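Local atomic coordinates of carbohydrate binding protein, putative, CPB33A (PDB entry 5FJQ), a protein that is a copper-dependent lytic polysaccharide monooxygenase important for efficient use of chitin by its bacterium, the part described being the catalytic AA10-family domain. Residues Y55-D59 and G60-S64. Numbering follows the deposited sequence.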
loop_
_atom_site.group_PDB
_atom_site.type_symbol
_atom_site.label_atom_id
_atom_site.label_comp_id
_atom_site.label_asym_id
_atom_site.label_seq_id
_atom_site.Cartn_x
_atom_site.Cartn_y
_atom_site.Cartn_z
ATOM N N TYR A 55 14.525 0.685 -7.520
ATOM C CA TYR A 55 14.992 0.505 -8.889
ATOM C C TYR A 55 13.826 0.280 -9.877
ATOM O O TYR A 55 13.796 0.866 -10.978
ATOM C CB TYR A 55 16.063 -0.628 -9.008
ATOM C CG TYR A 55 16.454 -0.838 -10.454
ATOM C CD1 TYR A 55 17.403 0.032 -11.046
ATOM C CD2 TYR A 55 15.942 -1.881 -11.224
ATOM C CE1 TYR A 55 17.780 -0.114 -12.374
ATOM C CE2 TYR A 55 16.276 -2.000 -12.604
ATOM C CZ TYR A 55 17.249 -1.125 -13.154
ATOM O OH TYR A 55 17.688 -1.149 -14.537
ATOM N N TYR A 56 12.880 -0.581 -9.485
ATOM C CA TYR A 56 11.788 -1.015 -10.326
ATOM C C TYR A 56 10.592 -0.038 -10.338
ATOM O O TYR A 56 9.923 0.078 -11.384
ATOM C CB TYR A 56 11.310 -2.423 -9.897
ATOM C CG TYR A 56 12.368 -3.463 -10.150
ATOM C CD1 TYR A 56 12.543 -3.999 -11.428
ATOM C CD2 TYR A 56 13.245 -3.856 -9.141
ATOM C CE1 TYR A 56 13.512 -4.933 -11.667
ATOM C CE2 TYR A 56 14.239 -4.814 -9.380
ATOM C CZ TYR A 56 14.362 -5.336 -10.639
ATOM O OH TYR A 56 15.384 -6.244 -10.929
ATOM N N ILE A 57 10.314 0.616 -9.177
ATOM C CA ILE A 57 9.219 1.571 -9.045
ATOM C C ILE A 57 9.660 3.047 -9.023
ATOM O O ILE A 57 10.306 3.496 -8.039
ATOM C CB ILE A 57 8.376 1.297 -7.778
ATOM C CG1 ILE A 57 7.836 -0.156 -7.736
ATOM C CG2 ILE A 57 7.355 2.431 -7.556
ATOM C CD1 ILE A 57 7.243 -0.505 -6.377
ATOM N N PRO A 58 9.253 3.827 -10.053
ATOM C CA PRO A 58 9.651 5.279 -10.118
ATOM C C PRO A 58 8.999 6.059 -8.989
ATOM O O PRO A 58 7.931 5.643 -8.525
ATOM C CB PRO A 58 9.094 5.719 -11.496
ATOM C CG PRO A 58 9.011 4.453 -12.304
ATOM C CD PRO A 58 8.569 3.401 -11.297
ATOM N N ASP A 59 9.570 7.155 -8.515
ATOM C CA ASP A 59 8.757 8.016 -7.607
ATOM C C ASP A 59 7.417 8.386 -8.268
ATOM O O ASP A 59 7.334 8.530 -9.510
ATOM C CB ASP A 59 9.468 9.320 -7.256
ATOM C CG ASP A 59 10.666 9.113 -6.382
ATOM O OD1 ASP A 59 10.587 8.506 -5.293
ATOM O OD2 ASP A 59 11.725 9.611 -6.788
ATOM N N GLY A 60 6.392 8.642 -7.487
ATOM C CA GLY A 60 5.100 8.969 -8.069
ATOM C C GLY A 60 4.371 7.734 -8.562
ATOM O O GLY A 60 3.261 7.855 -9.052
ATOM N N ARG A 61 4.999 6.550 -8.460
ATOM C CA ARG A 61 4.362 5.266 -8.856
ATOM C C ARG A 61 4.322 4.167 -7.728
ATOM O O ARG A 61 4.186 2.946 -7.993
ATOM C CB ARG A 61 5.003 4.726 -10.174
ATOM C CG ARG A 61 4.806 5.593 -11.416
ATOM C CD ARG A 61 3.331 5.870 -11.742
ATOM N NE ARG A 61 3.184 6.749 -12.904
ATOM C CZ ARG A 61 2.074 7.412 -13.235
ATOM N NH1 ARG A 61 1.004 7.318 -12.474
ATOM N NH2 ARG A 61 2.056 8.212 -14.315
ATOM N N LEU A 62 4.423 4.599 -6.459
ATOM C CA LEU A 62 4.572 3.710 -5.389
ATOM C C LEU A 62 3.225 2.973 -5.220
ATOM O O LEU A 62 3.185 1.767 -5.152
ATOM C CB LEU A 62 4.910 4.531 -4.178
ATOM C CG LEU A 62 6.390 4.555 -3.884
ATOM C CD1 LEU A 62 7.225 5.422 -4.819
ATOM C CD2 LEU A 62 6.660 4.906 -2.404
ATOM N N CYS A 63 2.130 3.698 -5.369
ATOM C CA CYS A 63 0.823 3.077 -5.154
ATOM C C CYS A 63 0.331 2.152 -6.260
ATOM O O CYS A 63 -0.508 1.283 -5.988
ATOM C CB CYS A 63 -0.210 4.177 -4.872
ATOM S SG CYS A 63 0.049 5.145 -3.352
ATOM N N SER A 64 0.775 2.349 -7.502
ATOM C CA SER A 64 0.426 1.464 -8.629
ATOM C C SER A 64 1.500 0.403 -8.880
ATOM O O SER A 64 1.364 -0.397 -9.800
ATOM C CB SER A 64 0.297 2.273 -9.934
ATOM O OG SER A 64 1.454 3.119 -10.131
#
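Pro58 and Arg61 close a type II beta turn, in which Arg61 N donates to Pro58 O at 3.1 Å and Gly60 takes the third position with a positive phi of 78°, where a beta carbon would run into the carbonyl oxygen of Asp59. Ile57 turns its CG2 branch, anti to the backbone N, against the backbone of Arg61 and Leu62. Ile57 CG2 lies 3.2 Å from Arg61 O and 4.1 Å from Leu62 CD1. Leu62 CD1 reaches Pro58 O as well, at 3.8 Å. On the proline ring, Pro58 CD touches Arg61 CB at 4.0 Å. Beyond CB the arginine leads away, bends at chi2 (-57°), and ends in a salt bridge with Asp74 and a cation-pi contact with Phe71. Asp59 turns its side chain away from residues 60-64, although its CB touches Gly60 N, and its OD1 accepts from Trp122 N. Next to Leu62, Cys63 forms the disulfide with Cys174 in strand 169-178. The turn thus pairs one backbone hydrogen bond with a small apolar contact just outside it, where Ile57 and Leu62 bridge the chain ends leading in and out, while its charged side chains tie it to neighbouring parts of the domain, away from the copper site.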